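Local coordinates for enoyl-CoA hydratase subunit II (Geobacillus kaustophilus, PDB 2EJ5) that hydrates the double bond of enoyl-CoA thioesters as a member of the crotonase family, probably in phenylacetic acid catabolism, at the interface of chains A and B. Residues are numbered along the deposited sequence; one frame, centred on the assembly and turned at random. Chains: chain A/B, Enoyl-CoA hydratase subunit II.

All three contacts use the start and middle of helix 219-235 of chain A, or the loop just before it, against chain B. Contacts 2 and 3 are neighbours, their C-alpha centres about 9 Å apart, and share A:Phe219, whose edge serves one and whose face serves the other. Contact 1 lies further along the helix, about 15 Å from contact 2 and 13 Å from contact 3. On chain B, helix 75-92 serves contacts 1 and 3. The assembly holds three copies, in keeping with the trimers, often paired into hexamers, typical of the crotonase family, so the helix probably ties each subunit to a neighbour.

Contact 1: the interface of chains A and B. Residues chain A 226-227, 230; chain B 79, 136-137, 139-140.
A:Gln230 inserts its carboxamide beside the B:Leu136-B:Ala140 loop and is gripped at both ends. The backbone N-H of B:Val137 points at the amide oxygen OE1, N to OE1 3.0 Å, in the carbonyl plane on a lone pair and almost straight (175° at H). The amide nitrogen NE2 gives one bond to the carbonyl O of B:Val137, at 2.9 Å, and another to OD2 of B:Asp139, at 2.8 Å. The amide and carboxylate planes are 74° apart; NE2 meets OD2 from above the carboxylate plane, while OD2 lies nearly in the amide plane. Three bonds thus fix the rotation of the carboxamide and read both its oxygen and its nitrogen. Alongside these bonds, B:Leu79 of helix 75-92 lays CD1 against the CB and CG of A:Gln230 and the backbone of A:Ala227.

One helical turn earlier, the A:Glu226 carboxylate receives the backbone N-H of B:Ala140, N to OE1 2.7 Å, from above its plane along a bent path. Its extended chain crosses that of B:Asp139 at about a right angle.

The bend at chi2 (71°) turns the A:Gln230 amide toward the loop. In this family the loop borders the active site and B:Asp139 may be catalytic, so the neighbouring subunit probably helps position it. B:Leu136 and B:Val137 CG2 flank the two amide faces; CD2 of B:Leu136 lies 3.5 Å from OE1 of A:Gln230.

Contact 2: the interface of chains A and B. Residues chain A 217-219; chain B 144, 216.
A:Phe219 points an edge at the face of B:Tyr144: CD1 of the phenylalanine stands 3.6 Å above the tyrosine ring plane, offset toward the rim beside CD2 and CG. The rings are 70° apart, an edge-to-face pair with centroids separated by 5.2 Å. Seen from the phenylalanine, CG of B:Tyr144 lies at its edge, in plane. The tyrosine's own edge meets the carbonyl O of A:Thr217 and a water, both in its plane. That water links the two chains, lying 2.8 Å from the phenol OH of B:Tyr144 and 3.0 Å from A:Thr217 O. With CG anti to N (chi1 -173°), B:Tyr144 projects from helix 142-150 to lie under the first residues of the chain A helix.

A direct hydrogen bond comes from B:Glu216, the last residue of helix 201-216. Its OE1 accepts the backbone N-H of A:Phe219, N to OE1 3.2 Å. The N-H path is fairly straight (156° at H), and the donor lies nearly on the extension of the C-O bond. The extended chain carries the carboxylate across A:Thr218, whose CB packs against the same oxygen.

A:Phe219 opens helix 219-235, so a carboxylate of the other subunit sits at that helix's N-terminal end, where the helix dipole would probably stabilise its negative charge. The site thereby fastens the start of the chain A helix, in ring, backbone and solvent contacts, to the neighbouring subunit.

Contact 3: the interface of chains A and B. Residues chain A 219-220, 223; chain B 84, 87-88, 91-92.
Stacking dominates where A:Phe219 meets B:His91. The phenyl and imidazole rings are nearly parallel, 5° apart with centroids separated by 3.9 Å, and the side chains run past each other in opposite directions. CD2 of the phenylalanine lies over the centre of the imidazole, and CD2 of the histidine over the centre of the phenyl ring. The B:His91 side chain leaves helix 75-92 with its CG opposite the backbone N (chi1 -178°), which lays the imidazole against the phenyl ring. A:Leu223, from the phenylalanine's own helix, backs the other phenyl face with CG, 4.1 Å above the plane, and probably steadies the ring.

Apolar contact continues along B:Lys88, whose extended chain brings CG to 4.0 Å from CD1 of A:Leu223.

Polar links are looser. The lysine crosses A:Asp220 at about a right angle, and its CE lies 3.4 Å from OD1. NZ is 4.4 Å from that oxygen, not in contact, though the opposite charges would probably attract; a water joins NZ to A:Asp220 O. B:His92 ND1 donates to the carbonyl O of B:Lys88, which helps orient the B:His92 ring, whose CE1 comes near A:Asp220 OD1.

These contacts dock helix 219-235 of chain A against helix 75-92 of chain B, probably helping to hold the trimer together.

Contact 1: the interface of chains A and B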
loop_
_atom_site.group_PDB
_atom_site.type_symbol
_atom_site.label_atom_id
_atom_site.label_comp_id
_atom_site.label_asym_id
_atom_site.label_seq_id
_atom_site.Cartn_x
_atom_site.Cartn_y
_atom_site.Cartn_z
ATOM N N GLU A 226 5.482 2.719 -19.785
ATOM C CA GLU A 226 6.572 3.562 -19.323
ATOM C C GLU A 226 7.482 4.035 -20.457
ATOM O O GLU A 226 7.899 5.212 -20.503
ATOM C CB GLU A 226 7.383 2.758 -18.321
ATOM C CG GLU A 226 8.562 3.490 -17.738
ATOM C CD GLU A 226 9.436 2.497 -16.946
ATOM O OE1 GLU A 226 10.386 1.974 -17.542
ATOM O OE2 GLU A 226 9.134 2.243 -15.753
ATOM N N ALA A 227 7.843 3.099 -21.338
ATOM C CA ALA A 227 8.746 3.385 -22.459
ATOM C C ALA A 227 8.129 4.422 -23.384
ATOM O O ALA A 227 8.793 5.355 -23.817
ATOM C CB ALA A 227 9.050 2.083 -23.228
ATOM N N GLN A 230 8.360 7.936 -21.752
ATOM C CA GLN A 230 9.716 8.439 -21.725
ATOM C C GLN A 230 10.143 8.897 -23.110
ATOM O O GLN A 230 10.949 9.795 -23.190
ATOM C CB GLN A 230 10.706 7.386 -21.222
ATOM C CG GLN A 230 12.052 7.966 -20.762
ATOM C CD GLN A 230 11.914 8.735 -19.467
ATOM O OE1 GLN A 230 11.191 9.769 -19.381
ATOM N NE2 GLN A 230 12.569 8.227 -18.433
ATOM N N LEU B 79 14.705 2.124 -23.296
ATOM C CA LEU B 79 13.989 1.325 -22.294
ATOM C C LEU B 79 13.556 -0.071 -22.751
ATOM O O LEU B 79 13.840 -1.067 -22.058
ATOM C CB LEU B 79 12.805 2.107 -21.707
ATOM C CG LEU B 79 13.238 3.183 -20.709
ATOM C CD1 LEU B 79 12.141 4.229 -20.523
ATOM C CD2 LEU B 79 13.675 2.559 -19.347
ATOM N N LEU B 136 12.593 14.211 -17.244
ATOM C CA LEU B 136 12.190 12.851 -17.554
ATOM C C LEU B 136 11.337 12.218 -16.434
ATOM O O LEU B 136 11.187 12.797 -15.342
ATOM C CB LEU B 136 13.439 11.989 -17.853
ATOM C CG LEU B 136 14.243 12.269 -19.142
ATOM C CD1 LEU B 136 15.362 11.268 -19.298
ATOM C CD2 LEU B 136 13.356 12.297 -20.428
ATOM N N VAL B 137 10.789 11.026 -16.696
ATOM C CA VAL B 137 9.932 10.341 -15.737
ATOM C C VAL B 137 10.755 9.212 -15.088
ATOM O O VAL B 137 11.689 8.697 -15.709
ATOM C CB VAL B 137 8.651 9.741 -16.418
ATOM C CG1 VAL B 137 7.852 10.827 -17.182
ATOM C CG2 VAL B 137 9.011 8.648 -17.374
ATOM N N ASP B 139 11.790 5.652 -14.435
ATOM C CA ASP B 139 11.630 4.515 -15.333
ATOM C C ASP B 139 12.342 3.208 -14.893
ATOM O O ASP B 139 12.794 3.104 -13.761
ATOM C CB ASP B 139 12.024 4.926 -16.748
ATOM C CG ASP B 139 13.520 5.254 -16.875
ATOM O OD1 ASP B 139 14.300 4.958 -15.917
ATOM O OD2 ASP B 139 13.908 5.823 -17.934
ATOM N N ALA B 140 12.459 2.235 -15.801
ATOM C CA ALA B 140 12.901 0.866 -15.447
ATOM C C ALA B 140 12.051 0.317 -14.285
ATOM O O ALA B 140 12.578 -0.341 -13.356
ATOM C CB ALA B 140 14.404 0.871 -15.049
#

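Contact 2: the interface of chains A and B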
loop_
_atom_site.group_PDB
_atom_site.type_symbol
_atom_site.label_atom_id
_atom_site.label_comp_id
_atom_site.label_asym_id
_atom_site.label_seq_id
_atom_site.Cartn_x
_atom_site.Cartn_y
_atom_site.Cartn_z
ATOM N N THR A 217 -2.630 -1.812 -14.390
ATOM C CA THR A 217 -2.086 -2.770 -15.362
ATOM C C THR A 217 -1.080 -3.772 -14.735
ATOM O O THR A 217 -0.697 -3.637 -13.587
ATOM C CB THR A 217 -1.505 -2.026 -16.650
ATOM O OG1 THR A 217 -1.664 -2.854 -17.821
ATOM C CG2 THR A 217 -0.039 -1.634 -16.467
ATOM N N THR A 218 -0.676 -4.782 -15.486
ATOM C CA THR A 218 0.314 -5.749 -15.014
ATOM C C THR A 218 1.748 -5.240 -15.234
ATOM O O THR A 218 1.972 -4.343 -16.044
ATOM C CB THR A 218 0.209 -7.066 -15.777
ATOM O OG1 THR A 218 0.429 -6.804 -17.169
ATOM C CG2 THR A 218 -1.170 -7.748 -15.573
ATOM N N PHE A 219 2.721 -5.833 -14.550
ATOM C CA PHE A 219 4.120 -5.410 -14.701
ATOM C C PHE A 219 4.603 -5.331 -16.162
ATOM O O PHE A 219 5.187 -4.329 -16.576
ATOM C CB PHE A 219 5.053 -6.343 -13.938
ATOM C CG PHE A 219 6.477 -5.889 -13.933
ATOM C CD1 PHE A 219 6.840 -4.730 -13.258
ATOM C CD2 PHE A 219 7.443 -6.605 -14.604
ATOM C CE1 PHE A 219 8.136 -4.297 -13.249
ATOM C CE2 PHE A 219 8.748 -6.190 -14.608
ATOM C CZ PHE A 219 9.104 -5.028 -13.931
ATOM N N TYR B 144 6.125 1.420 -10.743
ATOM C CA TYR B 144 5.384 0.206 -10.448
ATOM C C TYR B 144 5.769 -0.217 -9.036
ATOM O O TYR B 144 4.908 -0.561 -8.215
ATOM C CB TYR B 144 5.727 -0.919 -11.451
ATOM C CG TYR B 144 4.834 -2.138 -11.268
ATOM C CD1 TYR B 144 3.568 -2.222 -11.893
ATOM C CD2 TYR B 144 5.244 -3.203 -10.440
ATOM C CE1 TYR B 144 2.745 -3.353 -11.718
ATOM C CE2 TYR B 144 4.424 -4.327 -10.248
ATOM C CZ TYR B 144 3.188 -4.399 -10.884
ATOM O OH TYR B 144 2.384 -5.529 -10.665
ATOM N N GLU B 216 -1.362 -9.110 -9.057
ATOM C CA GLU B 216 -1.968 -9.178 -10.392
ATOM C C GLU B 216 -3.305 -9.905 -10.508
ATOM O O GLU B 216 -3.955 -9.783 -11.544
ATOM C CB GLU B 216 -0.972 -9.752 -11.425
ATOM C CG GLU B 216 0.378 -9.013 -11.479
ATOM C CD GLU B 216 1.291 -9.516 -12.599
ATOM O OE1 GLU B 216 1.849 -8.667 -13.339
ATOM O OE2 GLU B 216 1.464 -10.747 -12.731
HETATM O O HOH W 1 -0.287 -5.623 -11.443
#

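Contact 3: the interface of chains A and B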
loop_
_atom_site.group_PDB
_atom_site.type_symbol
_atom_site.label_atom_id
_atom_site.label_comp_id
_atom_site.label_asym_id
_atom_site.label_seq_id
_atom_site.Cartn_x
_atom_site.Cartn_y
_atom_site.Cartn_z
ATOM N N PHE A 219 2.721 -5.833 -14.550
ATOM C CA PHE A 219 4.120 -5.410 -14.701
ATOM C C PHE A 219 4.603 -5.331 -16.162
ATOM O O PHE A 219 5.187 -4.329 -16.576
ATOM C CB PHE A 219 5.053 -6.343 -13.938
ATOM C CG PHE A 219 6.477 -5.889 -13.933
ATOM C CD1 PHE A 219 6.840 -4.730 -13.258
ATOM C CD2 PHE A 219 7.443 -6.605 -14.604
ATOM C CE1 PHE A 219 8.136 -4.297 -13.249
ATOM C CE2 PHE A 219 8.748 -6.190 -14.608
ATOM C CZ PHE A 219 9.104 -5.028 -13.931
ATOM N N ASP A 220 4.377 -6.410 -16.923
ATOM C CA ASP A 220 4.801 -6.470 -18.313
ATOM C C ASP A 220 4.214 -5.336 -19.152
ATOM O O ASP A 220 4.935 -4.676 -19.910
ATOM C CB ASP A 220 4.461 -7.824 -18.923
ATOM C CG ASP A 220 5.389 -8.923 -18.451
ATOM O OD1 ASP A 220 6.530 -8.601 -18.036
ATOM O OD2 ASP A 220 4.985 -10.119 -18.504
ATOM N N LEU A 223 5.692 -1.717 -18.198
ATOM C CA LEU A 223 6.962 -1.337 -18.837
ATOM C C LEU A 223 6.766 -0.794 -20.278
ATOM O O LEU A 223 7.525 0.060 -20.714
ATOM C CB LEU A 223 7.945 -2.521 -18.896
ATOM C CG LEU A 223 8.355 -3.149 -17.547
ATOM C CD1 LEU A 223 9.376 -4.295 -17.648
ATOM C CD2 LEU A 223 8.922 -2.022 -16.695
ATOM N N ALA B 84 14.089 -3.259 -20.245
ATOM C CA ALA B 84 12.990 -4.234 -20.114
ATOM C C ALA B 84 13.459 -5.690 -19.894
ATOM O O ALA B 84 13.002 -6.332 -18.947
ATOM C CB ALA B 84 11.972 -4.117 -21.293
ATOM N N MET B 87 14.980 -5.850 -16.238
ATOM C CA MET B 87 13.951 -5.766 -15.200
ATOM C C MET B 87 13.022 -6.957 -15.228
ATOM O O MET B 87 12.568 -7.395 -14.172
ATOM C CB MET B 87 13.201 -4.403 -15.244
ATOM C CG MET B 87 14.165 -3.147 -15.129
ATOM S SD MET B 87 15.350 -3.095 -13.751
ATOM C CE MET B 87 14.210 -3.108 -12.367
ATOM N N LYS B 88 12.761 -7.535 -16.404
ATOM C CA LYS B 88 11.944 -8.759 -16.465
ATOM C C LYS B 88 12.692 -9.944 -15.885
ATOM O O LYS B 88 12.095 -10.769 -15.188
ATOM C CB LYS B 88 11.500 -9.107 -17.892
ATOM C CG LYS B 88 10.604 -8.053 -18.504
ATOM C CD LYS B 88 10.107 -8.504 -19.846
ATOM C CE LYS B 88 8.949 -7.648 -20.237
ATOM N NZ LYS B 88 8.710 -7.728 -21.723
ATOM N N HIS B 91 12.558 -9.481 -12.212
ATOM C CA HIS B 91 11.188 -9.605 -11.711
ATOM C C HIS B 91 10.761 -11.070 -11.679
ATOM O O HIS B 91 10.013 -11.477 -10.801
ATOM C CB HIS B 91 10.261 -8.718 -12.579
ATOM C CG HIS B 91 8.830 -8.710 -12.149
ATOM N ND1 HIS B 91 7.939 -9.682 -12.530
ATOM C CD2 HIS B 91 8.143 -7.871 -11.336
ATOM C CE1 HIS B 91 6.755 -9.431 -11.998
ATOM N NE2 HIS B 91 6.851 -8.341 -11.267
ATOM N N HIS B 92 11.267 -11.880 -12.608
ATOM C CA HIS B 92 10.919 -13.298 -12.623
ATOM C C HIS B 92 11.896 -14.180 -11.839
ATOM O O HIS B 92 11.607 -15.320 -11.637
ATOM C CB HIS B 92 10.751 -13.831 -14.057
ATOM C CG HIS B 92 9.651 -13.155 -14.829
ATOM N ND1 HIS B 92 9.706 -11.826 -15.204
ATOM C CD2 HIS B 92 8.481 -13.633 -15.324
ATOM C CE1 HIS B 92 8.615 -11.509 -15.878
ATOM N NE2 HIS B 92 7.858 -12.590 -15.974
HETATM O O HOH W 2 6.951 -5.402 -21.607
#